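Local coordinates for protein peroxiredoxin (Mycobacterium tuberculosis, PDB 5EPF) that probably reduces hydrogen peroxide and organic hydroperoxides to water and alcohols as a thioredoxin-dependent thiol peroxidase, protecting the cell against oxidative stress, at residues G37-F43 against T125-T131; M9-V15 against D132-V138; K54-F59 against M145-D150. One frame throughout, in Å; residues are numbered along the deposited sequence.

Interaction 1. Residues G37-F43 against T125-T131; sequences GPVVLFF and TTFVIDT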
loop_
_atom_site.group_PDB
_atom_site.type_symbol
_atom_site.label_atom_id
_atom_site.label_comp_id
_atom_site.label_asym_id
_atom_site.label_seq_id
_atom_site.Cartn_x
_atom_site.Cartn_y
_atom_site.Cartn_z
ATOM N N GLY A 37 -8.818 -4.207 -11.441
ATOM C CA GLY A 37 -7.625 -3.606 -11.973
ATOM C C GLY A 37 -6.492 -3.693 -10.976
ATOM O O GLY A 37 -6.649 -4.184 -9.846
ATOM N N PRO A 38 -5.330 -3.181 -11.377
ATOM C CA PRO A 38 -4.150 -3.217 -10.506
ATOM C C PRO A 38 -4.398 -2.557 -9.158
ATOM O O PRO A 38 -5.264 -1.693 -9.002
ATOM C CB PRO A 38 -3.111 -2.433 -11.323
ATOM C CG PRO A 38 -3.546 -2.640 -12.765
ATOM C CD PRO A 38 -5.037 -2.540 -12.675
ATOM N N VAL A 39 -3.616 -2.988 -8.181
ATOM C CA VAL A 39 -3.592 -2.395 -6.843
ATOM C C VAL A 39 -2.223 -1.757 -6.623
ATOM O O VAL A 39 -1.187 -2.399 -6.837
ATOM C CB VAL A 39 -3.848 -3.461 -5.755
ATOM C CG1 VAL A 39 -3.426 -2.944 -4.380
ATOM C CG2 VAL A 39 -5.334 -3.907 -5.742
ATOM N N VAL A 40 -2.208 -0.520 -6.147
ATOM C CA VAL A 40 -0.987 0.130 -5.693
ATOM C C VAL A 40 -0.959 -0.033 -4.172
ATOM O O VAL A 40 -1.718 0.630 -3.447
ATOM C CB VAL A 40 -0.939 1.603 -6.111
ATOM C CG1 VAL A 40 0.383 2.222 -5.656
ATOM C CG2 VAL A 40 -1.108 1.737 -7.611
ATOM N N LEU A 41 -0.101 -0.945 -3.696
ATOM C CA LEU A 41 -0.029 -1.341 -2.290
ATOM C C LEU A 41 1.145 -0.586 -1.677
ATOM O O LEU A 41 2.303 -0.860 -2.011
ATOM C CB LEU A 41 0.189 -2.856 -2.172
ATOM C CG LEU A 41 0.208 -3.420 -0.748
ATOM C CD1 LEU A 41 -1.163 -3.251 -0.070
ATOM C CD2 LEU A 41 0.646 -4.886 -0.773
ATOM N N PHE A 42 0.857 0.399 -0.831
ATOM C CA PHE A 42 1.898 1.276 -0.314
ATOM C C PHE A 42 2.107 1.016 1.172
ATOM O O PHE A 42 1.222 1.297 1.991
ATOM C CB PHE A 42 1.699 2.755 -0.689
ATOM C CG PHE A 42 0.521 3.483 -0.038
ATOM C CD1 PHE A 42 0.716 4.279 1.093
ATOM C CD2 PHE A 42 -0.742 3.475 -0.620
ATOM C CE1 PHE A 42 -0.334 4.996 1.657
ATOM C CE2 PHE A 42 -1.807 4.194 -0.049
ATOM C CZ PHE A 42 -1.584 4.960 1.073
ATOM N N PHE A 43 3.277 0.462 1.507
ATOM C CA PHE A 43 3.670 0.224 2.893
ATOM C C PHE A 43 4.241 1.522 3.454
ATOM O O PHE A 43 5.162 2.115 2.875
ATOM C CB PHE A 43 4.776 -0.829 2.952
ATOM C CG PHE A 43 4.315 -2.244 2.769
ATOM C CD1 PHE A 43 4.027 -3.055 3.859
ATOM C CD2 PHE A 43 4.225 -2.784 1.493
ATOM C CE1 PHE A 43 3.618 -4.383 3.669
ATOM C CE2 PHE A 43 3.846 -4.098 1.289
ATOM C CZ PHE A 43 3.538 -4.902 2.382
ATOM N N THR A 125 7.779 1.393 1.230
ATOM C CA THR A 125 7.950 0.749 -0.068
ATOM C C THR A 125 6.582 0.599 -0.703
ATOM O O THR A 125 5.631 0.219 -0.019
ATOM C CB THR A 125 8.559 -0.658 0.092
ATOM O OG1 THR A 125 9.598 -0.653 1.081
ATOM C CG2 THR A 125 9.116 -1.162 -1.207
ATOM N N THR A 126 6.490 0.873 -2.006
ATOM C CA THR A 126 5.238 0.739 -2.743
ATOM C C THR A 126 5.377 -0.279 -3.857
ATOM O O THR A 126 6.356 -0.254 -4.618
ATOM C CB THR A 126 4.814 2.094 -3.300
ATOM O OG1 THR A 126 4.646 3.000 -2.200
ATOM C CG2 THR A 126 3.528 2.010 -4.107
ATOM N N PHE A 127 4.377 -1.151 -3.968
ATOM C CA PHE A 127 4.339 -2.183 -5.002
ATOM C C PHE A 127 3.125 -1.948 -5.885
ATOM O O PHE A 127 1.993 -1.909 -5.389
ATOM C CB PHE A 127 4.261 -3.568 -4.352
ATOM C CG PHE A 127 5.447 -3.866 -3.474
ATOM C CD1 PHE A 127 6.590 -4.462 -3.986
ATOM C CD2 PHE A 127 5.439 -3.496 -2.130
ATOM C CE1 PHE A 127 7.703 -4.697 -3.200
ATOM C CE2 PHE A 127 6.558 -3.733 -1.316
ATOM C CZ PHE A 127 7.679 -4.339 -1.865
ATOM N N VAL A 128 3.346 -1.815 -7.190
ATOM C CA VAL A 128 2.236 -1.773 -8.142
ATOM C C VAL A 128 1.998 -3.208 -8.599
ATOM O O VAL A 128 2.897 -3.833 -9.178
ATOM C CB VAL A 128 2.556 -0.855 -9.333
ATOM C CG1 VAL A 128 1.377 -0.796 -10.286
ATOM C CG2 VAL A 128 2.966 0.531 -8.869
ATOM N N ILE A 129 0.818 -3.748 -8.296
ATOM C CA ILE A 129 0.516 -5.169 -8.479
ATOM C C ILE A 129 -0.576 -5.320 -9.533
ATOM O O ILE A 129 -1.667 -4.760 -9.391
ATOM C CB ILE A 129 0.075 -5.811 -7.152
ATOM C CG1 ILE A 129 1.129 -5.573 -6.048
ATOM C CG2 ILE A 129 -0.249 -7.316 -7.362
ATOM C CD1 ILE A 129 0.658 -5.955 -4.648
ATOM N N ASP A 130 -0.294 -6.091 -10.588
ATOM C CA ASP A 130 -1.272 -6.277 -11.646
ATOM C C ASP A 130 -2.317 -7.320 -11.221
ATOM O O ASP A 130 -2.185 -7.997 -10.196
ATOM C CB ASP A 130 -0.571 -6.750 -12.925
ATOM C CG ASP A 130 -1.289 -6.339 -14.207
ATOM O OD1 ASP A 130 -2.453 -5.873 -14.155
ATOM O OD2 ASP A 130 -0.654 -6.509 -15.277
ATOM N N THR A 131 -3.354 -7.482 -12.057
ATOM C CA THR A 131 -4.474 -8.357 -11.705
ATOM C C THR A 131 -4.080 -9.825 -11.644
ATOM O O THR A 131 -4.775 -10.610 -10.990
ATOM C CB THR A 131 -5.665 -8.159 -12.652
ATOM O OG1 THR A 131 -5.262 -8.401 -14.000
ATOM C CG2 THR A 131 -6.204 -6.756 -12.538
HETATM O O HOH W 1 5.003 3.452 0.524
#
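F43 O takes two donors: T125 N, from the neighbouring strand at 3.2 Å, and a water that gives it a hydrogen bond of 2.7 Å between the water O and F43 O. The same water accepts from T126 OG1, which also bonds to H148 ND1 of helix 145-158. Strand 39-43 is the central strand of the thioredoxin-fold sheet and pairs antiparallel with 125-129; strand 72-77 runs parallel to 39-43 on its other flank. V39 with I129, L41 with F127 and F43 with T125 are hydrogen-bonded pairs, each closed by two N-H to O bonds. Of these, F127 N to L41 O is close to straight, 174° at hydrogen. V40 opposite V128 and F42 opposite T126 are non-hydrogen-bonded pairs, and their side chains lie on the face covered by helices 50-61 and 145-158. T126 divides its branches there: CG2, anti to the backbone N, meets V40 CG1 at 3.5 Å, while OG1 sits over F42 CB at 3.3 Å. A chi1 of 69° lifts the F42 ring away from T126 to stack on F59. V39, L41, F43, F127 and I129 make the other face largely apolar, T125 lying there as well. The rings of F43 and F127 meet rim to rim, planes at 86° and centroids 5.9 Å apart, neither lying over the other, and F109 touches both. T125 O comes to the F43 ring at its edge. Further along, I129 reaches CD1 out to L41 CB and CD2, 4.0 Å from CB. Past the strand ends, T131 turns CG2 against G37, and P38 CG lies beside D130 OD1, which takes T131 N at 2.8 Å from above the carboxylate plane.

Interaction 2. Residues M9-V15 against D132-V138; sequences MKTGDTV and DRKVLDV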
loop_
_atom_site.group_PDB
_atom_site.type_symbol
_atom_site.label_atom_id
_atom_site.label_comp_id
_atom_site.label_asym_id
_atom_site.label_seq_id
_atom_site.Cartn_x
_atom_site.Cartn_y
_atom_site.Cartn_z
ATOM N N MET A 9 10.938 -8.652 -2.836
ATOM C CA MET A 9 9.986 -8.561 -3.936
ATOM C C MET A 9 10.409 -7.487 -4.934
ATOM O O MET A 9 10.713 -6.354 -4.551
ATOM C CB MET A 9 8.629 -8.212 -3.332
ATOM C CG MET A 9 7.469 -8.323 -4.277
ATOM S SD MET A 9 6.938 -10.033 -4.554
ATOM C CE MET A 9 6.256 -10.352 -2.937
ATOM N N LYS A 10 10.420 -7.840 -6.226
ATOM C CA LYS A 10 10.860 -6.932 -7.284
ATOM C C LYS A 10 9.966 -7.069 -8.517
ATOM O O LYS A 10 9.180 -8.012 -8.646
ATOM C CB LYS A 10 12.322 -7.185 -7.655
ATOM C CG LYS A 10 12.562 -8.581 -8.180
ATOM C CD LYS A 10 14.011 -8.783 -8.596
ATOM C CE LYS A 10 14.217 -10.188 -9.135
ATOM N NZ LYS A 10 15.316 -10.251 -10.131
ATOM N N THR A 11 10.085 -6.099 -9.425
ATOM C CA THR A 11 9.318 -6.119 -10.664
ATOM C C THR A 11 9.495 -7.449 -11.388
ATOM O O THR A 11 10.611 -7.959 -11.520
ATOM C CB THR A 11 9.749 -4.943 -11.548
ATOM O OG1 THR A 11 9.382 -3.733 -10.879
ATOM C CG2 THR A 11 9.071 -4.989 -12.905
ATOM N N GLY A 12 8.371 -8.022 -11.827
ATOM C CA GLY A 12 8.357 -9.313 -12.479
ATOM C C GLY A 12 8.111 -10.496 -11.563
ATOM O O GLY A 12 7.865 -11.600 -12.064
ATOM N N ASP A 13 8.183 -10.318 -10.242
ATOM C CA ASP A 13 7.815 -11.375 -9.305
ATOM C C ASP A 13 6.288 -11.504 -9.226
ATOM O O ASP A 13 5.552 -10.554 -9.485
ATOM C CB ASP A 13 8.341 -11.061 -7.895
ATOM C CG ASP A 13 9.849 -11.144 -7.780
ATOM O OD1 ASP A 13 10.372 -10.689 -6.738
ATOM O OD2 ASP A 13 10.509 -11.675 -8.697
ATOM N N THR A 14 5.815 -12.686 -8.832
ATOM C CA THR A 14 4.405 -12.928 -8.546
ATOM C C THR A 14 4.208 -12.856 -7.036
ATOM O O THR A 14 4.899 -13.550 -6.281
ATOM C CB THR A 14 3.973 -14.314 -9.040
ATOM O OG1 THR A 14 4.154 -14.394 -10.455
ATOM C CG2 THR A 14 2.510 -14.572 -8.735
ATOM N N VAL A 15 3.265 -12.019 -6.605
ATOM C CA VAL A 15 2.925 -11.866 -5.191
ATOM C C VAL A 15 1.964 -12.967 -4.777
ATOM O O VAL A 15 0.984 -13.225 -5.468
ATOM C CB VAL A 15 2.263 -10.488 -4.978
ATOM C CG1 VAL A 15 1.771 -10.323 -3.542
ATOM C CG2 VAL A 15 3.209 -9.372 -5.422
ATOM N N ASP A 132 -2.989 -10.212 -12.305
ATOM C CA ASP A 132 -2.457 -11.568 -12.210
ATOM C C ASP A 132 -1.389 -11.706 -11.131
ATOM O O ASP A 132 -0.645 -12.691 -11.113
ATOM C CB ASP A 132 -1.906 -12.027 -13.565
ATOM C CG ASP A 132 -0.775 -11.146 -14.070
ATOM O OD1 ASP A 132 -0.369 -10.191 -13.366
ATOM O OD2 ASP A 132 -0.275 -11.437 -15.176
ATOM N N ARG A 133 -1.271 -10.713 -10.263
ATOM C CA ARG A 133 -0.361 -10.686 -9.122
ATOM C C ARG A 133 1.102 -10.457 -9.495
ATOM O O ARG A 133 1.977 -10.555 -8.619
ATOM C CB ARG A 133 -0.573 -11.838 -8.127
ATOM C CG ARG A 133 -1.845 -11.646 -7.282
ATOM C CD ARG A 133 -2.061 -12.737 -6.241
ATOM N NE ARG A 133 -2.552 -13.958 -6.861
ATOM C CZ ARG A 133 -1.845 -15.075 -7.005
ATOM N NH1 ARG A 133 -0.602 -15.160 -6.551
ATOM N NH2 ARG A 133 -2.398 -16.121 -7.596
ATOM N N LYS A 134 1.399 -10.108 -10.748
ATOM C CA LYS A 134 2.748 -9.672 -11.094
ATOM C C LYS A 134 3.043 -8.283 -10.552
ATOM O O LYS A 134 2.205 -7.377 -10.623
ATOM C CB LYS A 134 2.934 -9.646 -12.613
ATOM C CG LYS A 134 3.154 -11.025 -13.245
ATOM C CD LYS A 134 4.424 -11.670 -12.661
ATOM C CE LYS A 134 4.765 -12.984 -13.329
ATOM N NZ LYS A 134 5.918 -13.566 -12.619
ATOM N N VAL A 135 4.263 -8.100 -10.048
ATOM C CA VAL A 135 4.746 -6.774 -9.665
ATOM C C VAL A 135 5.126 -5.987 -10.922
ATOM O O VAL A 135 5.991 -6.405 -11.701
ATOM C CB VAL A 135 5.930 -6.878 -8.692
ATOM C CG1 VAL A 135 6.433 -5.500 -8.304
ATOM C CG2 VAL A 135 5.557 -7.667 -7.444
ATOM N N LEU A 136 4.472 -4.839 -11.122
ATOM C CA LEU A 136 4.725 -3.956 -12.259
ATOM C C LEU A 136 5.760 -2.884 -11.953
ATOM O O LEU A 136 6.404 -2.373 -12.879
ATOM C CB LEU A 136 3.429 -3.260 -12.667
ATOM C CG LEU A 136 2.297 -4.168 -13.130
ATOM C CD1 LEU A 136 1.046 -3.347 -13.396
ATOM C CD2 LEU A 136 2.724 -4.973 -14.361
ATOM N N ASP A 137 5.907 -2.497 -10.688
ATOM C CA ASP A 137 6.849 -1.445 -10.310
ATOM C C ASP A 137 7.027 -1.501 -8.801
ATOM O O ASP A 137 6.148 -1.979 -8.087
ATOM C CB ASP A 137 6.323 -0.063 -10.742
ATOM C CG ASP A 137 7.408 1.008 -10.835
ATOM O OD1 ASP A 137 8.609 0.708 -10.710
ATOM O OD2 ASP A 137 7.018 2.174 -11.037
ATOM N N VAL A 138 8.181 -1.031 -8.336
ATOM C CA VAL A 138 8.501 -0.893 -6.918
ATOM C C VAL A 138 9.099 0.491 -6.701
ATOM O O VAL A 138 10.029 0.883 -7.416
ATOM C CB VAL A 138 9.484 -1.973 -6.425
ATOM C CG1 VAL A 138 9.739 -1.816 -4.925
ATOM C CG2 VAL A 138 8.964 -3.380 -6.745
HETATM O O HOH W 2 9.970 -1.332 -12.342
HETATM O O HOH W 3 1.564 -14.023 -11.970
#
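Three backbone hydrogen bonds join the segments, G12 N to V135 O, V135 N to D13 O and V15 N to R133 O. The middle one, 2.8 Å from V135 N to D13 O, points almost straight down the carbonyl bond. T14 and K134 stand opposite each other between these bonds, a single bridge rather than a continuous strand pair. CA-H groups of T14 and K134 add weak contacts to the R133 and D13 carbonyls. Charged side chains supply a second set. K134, bent at chi2 (-60°), folds its chain back over the N-terminal segment until NZ bonds both G12 O, at 2.8 Å, and T14 OG1, at 2.9 Å. R133 curls at chi3 and brings NH1 to V15 O at 2.7 Å, the acceptor lying in the guanidinium plane; V15 O also rests against R133 CB and CD. Strand 135-139 is the outermost strand of the thioredoxin-fold sheet within this chain, and the loop leading to strand 19-21 is fastened along its start. Turns shape both segments: K10 to D13 is a type II turn, with D13 OD1 also accepting K10 N, and D132 OD1 accepts K134 N in an Asx turn. Apolar packing centres on V135. Its CG2 touches V15 CG2 at 3.5 Å, the two side chains crossing at about a right angle, and M9 CG at 3.8 Å; its CB packs against K10 O. M9 and V15 continue onto F109, and M9 onto F127 of the next strand. Waters bridge the two ends of the contact, one from T11 OG1 to D137 OD1, the other from T14 OG1 to D132 O, where the water donates at 2.7 Å.

Interaction 3. Residues K54-F59 against M145-D150; sequences KEACHF and MDAHAD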
loop_
_atom_site.group_PDB
_atom_site.type_symbol
_atom_site.label_atom_id
_atom_site.label_comp_id
_atom_site.label_asym_id
_atom_site.label_seq_id
_atom_site.Cartn_x
_atom_site.Cartn_y
_atom_site.Cartn_z
ATOM N N LYS A 54 1.814 12.952 4.420
ATOM C CA LYS A 54 2.038 13.532 3.096
ATOM C C LYS A 54 1.852 12.480 2.005
ATOM O O LYS A 54 1.135 12.706 1.024
ATOM C CB LYS A 54 3.440 14.137 3.017
ATOM C CG LYS A 54 3.724 14.850 1.701
ATOM C CD LYS A 54 5.087 15.587 1.751
ATOM C CE LYS A 54 5.417 16.308 0.444
ATOM N NZ LYS A 54 4.444 17.401 0.132
ATOM N N GLU A 55 2.471 11.308 2.177
ATOM C CA GLU A 55 2.387 10.263 1.160
ATOM C C GLU A 55 0.943 9.820 0.939
ATOM O O GLU A 55 0.473 9.740 -0.207
ATOM C CB GLU A 55 3.252 9.072 1.582
ATOM C CG GLU A 55 3.199 7.963 0.553
ATOM C CD GLU A 55 3.874 6.676 0.952
ATOM O OE1 GLU A 55 4.402 6.546 2.070
ATOM O OE2 GLU A 55 3.854 5.742 0.107
ATOM N N ALA A 56 0.224 9.541 2.032
ATOM C CA ALA A 56 -1.121 8.995 1.929
ATOM C C ALA A 56 -2.119 10.051 1.469
ATOM O O ALA A 56 -3.073 9.726 0.752
ATOM C CB ALA A 56 -1.524 8.393 3.276
ATOM N N CYS A 57 -1.925 11.314 1.859
ATOM C CA CYS A 57 -2.795 12.369 1.353
ATOM C C CYS A 57 -2.567 12.626 -0.133
ATOM O O CYS A 57 -3.500 13.034 -0.837
ATOM C CB CYS A 57 -2.609 13.654 2.161
ATOM S SG CYS A 57 -3.361 13.573 3.807
ATOM N N HIS A 58 -1.343 12.413 -0.629
ATOM C CA HIS A 58 -1.116 12.530 -2.064
ATOM C C HIS A 58 -1.851 11.425 -2.816
ATOM O O HIS A 58 -2.497 11.694 -3.836
ATOM C CB HIS A 58 0.388 12.542 -2.353
ATOM C CG HIS A 58 0.734 12.952 -3.751
ATOM N ND1 HIS A 58 0.259 14.104 -4.333
ATOM C CD2 HIS A 58 1.517 12.358 -4.683
ATOM C CE1 HIS A 58 0.743 14.210 -5.560
ATOM N NE2 HIS A 58 1.505 13.160 -5.798
ATOM N N PHE A 59 -1.825 10.189 -2.292
ATOM C CA PHE A 59 -2.671 9.132 -2.849
ATOM C C PHE A 59 -4.143 9.524 -2.818
ATOM O O PHE A 59 -4.864 9.321 -3.805
ATOM C CB PHE A 59 -2.474 7.821 -2.094
ATOM C CG PHE A 59 -1.315 6.993 -2.596
ATOM C CD1 PHE A 59 -1.397 6.319 -3.808
ATOM C CD2 PHE A 59 -0.139 6.876 -1.857
ATOM C CE1 PHE A 59 -0.333 5.551 -4.270
ATOM C CE2 PHE A 59 0.930 6.115 -2.315
ATOM C CZ PHE A 59 0.825 5.448 -3.540
ATOM N N MET A 145 8.118 11.548 -0.819
ATOM C CA MET A 145 6.797 11.073 -0.413
ATOM C C MET A 145 5.813 11.073 -1.578
ATOM O O MET A 145 4.997 10.149 -1.708
ATOM C CB MET A 145 6.258 11.927 0.738
ATOM C CG MET A 145 7.094 11.878 2.019
ATOM S SD MET A 145 7.390 10.219 2.687
ATOM C CE MET A 145 8.987 9.807 1.982
ATOM N N ASP A 146 5.867 12.098 -2.436
ATOM C CA ASP A 146 4.938 12.178 -3.563
ATOM C C ASP A 146 5.277 11.157 -4.637
ATOM O O ASP A 146 4.385 10.723 -5.379
ATOM C CB ASP A 146 4.926 13.571 -4.208
ATOM C CG ASP A 146 4.217 14.623 -3.369
ATOM O OD1 ASP A 146 3.542 14.294 -2.385
ATOM O OD2 ASP A 146 4.343 15.816 -3.727
ATOM N N ALA A 147 6.554 10.759 -4.729
ATOM C CA ALA A 147 6.999 9.876 -5.806
ATOM C C ALA A 147 6.305 8.522 -5.749
ATOM O O ALA A 147 6.164 7.853 -6.774
ATOM C CB ALA A 147 8.516 9.688 -5.751
ATOM N N HIS A 148 5.876 8.082 -4.569
ATOM C CA HIS A 148 5.177 6.803 -4.482
ATOM C C HIS A 148 3.930 6.792 -5.357
ATOM O O HIS A 148 3.790 5.935 -6.237
ATOM C CB HIS A 148 4.888 6.473 -3.021
ATOM C CG HIS A 148 6.121 6.120 -2.270
ATOM N ND1 HIS A 148 6.588 4.822 -2.174
ATOM C CD2 HIS A 148 7.033 6.903 -1.645
ATOM C CE1 HIS A 148 7.715 4.821 -1.484
ATOM N NE2 HIS A 148 8.013 6.072 -1.165
ATOM N N ALA A 149 3.050 7.775 -5.190
ATOM C CA ALA A 149 1.869 7.819 -6.041
ATOM C C ALA A 149 2.221 8.264 -7.457
ATOM O O ALA A 149 1.659 7.745 -8.425
ATOM C CB ALA A 149 0.783 8.701 -5.439
ATOM N N ASP A 150 3.170 9.200 -7.607
ATOM C CA ASP A 150 3.458 9.732 -8.939
ATOM C C ASP A 150 4.055 8.657 -9.844
ATOM O O ASP A 150 3.654 8.514 -11.006
ATOM C CB ASP A 150 4.425 10.920 -8.851
ATOM C CG ASP A 150 3.810 12.145 -8.170
ATOM O OD1 ASP A 150 2.570 12.249 -8.079
ATOM O OD2 ASP A 150 4.588 13.009 -7.704
HETATM O O HOH W 4 2.174 16.295 -1.245
HETATM O O HOH W 5 2.546 9.546 -2.761
#
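H58 meets two carboxylates in two different ways. D150 OD1 comes to the edge of the imidazole, near the ring plane, and accepts from H58 NE2 at 2.7 Å; the donor meets OD1 on the syn side but well out of the carboxylate plane, which stands at 85° to the ring. D146 instead lies over one ring face, its carboxylate tilted only 27° and offset toward the rim, OD1 3.4 Å from H58 CG. With CG anti to the backbone N, H58 projects across to the second helix, where the D150 bond fixes the ring's rotation. The two acidic groups would be expected to favour the protonated imidazole. D146 OD1 also takes a water that K54 NZ donates to, while the K54 and M145 side chains cross at about a right angle, K54 CD against M145 CB. F59 receives A149 on its face: the methyl CB stands over the ring centre, 3.6 Å from the centroid, a CH-pi contact. E55, extended throughout, slides its carboxylate over H148, OE2 3.3 Å from CG, the planes moderately inclined. E55 OE1 and H148 ND1 have partners elsewhere, R124 in a salt bridge and T126 OG1. Between the helices a water accepts from A149 N, and it lies 2.7 Å from M145 O and also near E55 O. The segment axes approach to 8.1 Å and cross at -31°. Both helices pack on one face of the thioredoxin-fold sheet. Helix 50-61 carries C52, the probable sulfenic-acid cysteine, whose side chain is about 5 Å from that of E55, and also C57, its likely redox partner, not disulfide-bonded here, an arrangement found in many BCP/PrxQ peroxiredoxins.

From the N terminus, residues 9-15 form the first half of interaction 2, which closes the longest loop when the chain returns at 132-138. Interaction 1 is nested inside it, running from 37-43 to 125-131. Interaction 3 starts within both loops, at 54-59, and ends beyond them at 145-150, crossing interactions 1 and 2. Strands 125-129 and 135-139 are sheet neighbours, joined by backbone bonds between V128 and both L136 and D137, and this couples interaction 1 to interaction 2. Interaction 3 meets interaction 1 at the pairs T126-H148 and F42-F59, setting the helix pair on strands 39-43 and 125-129; it does not touch interaction 2.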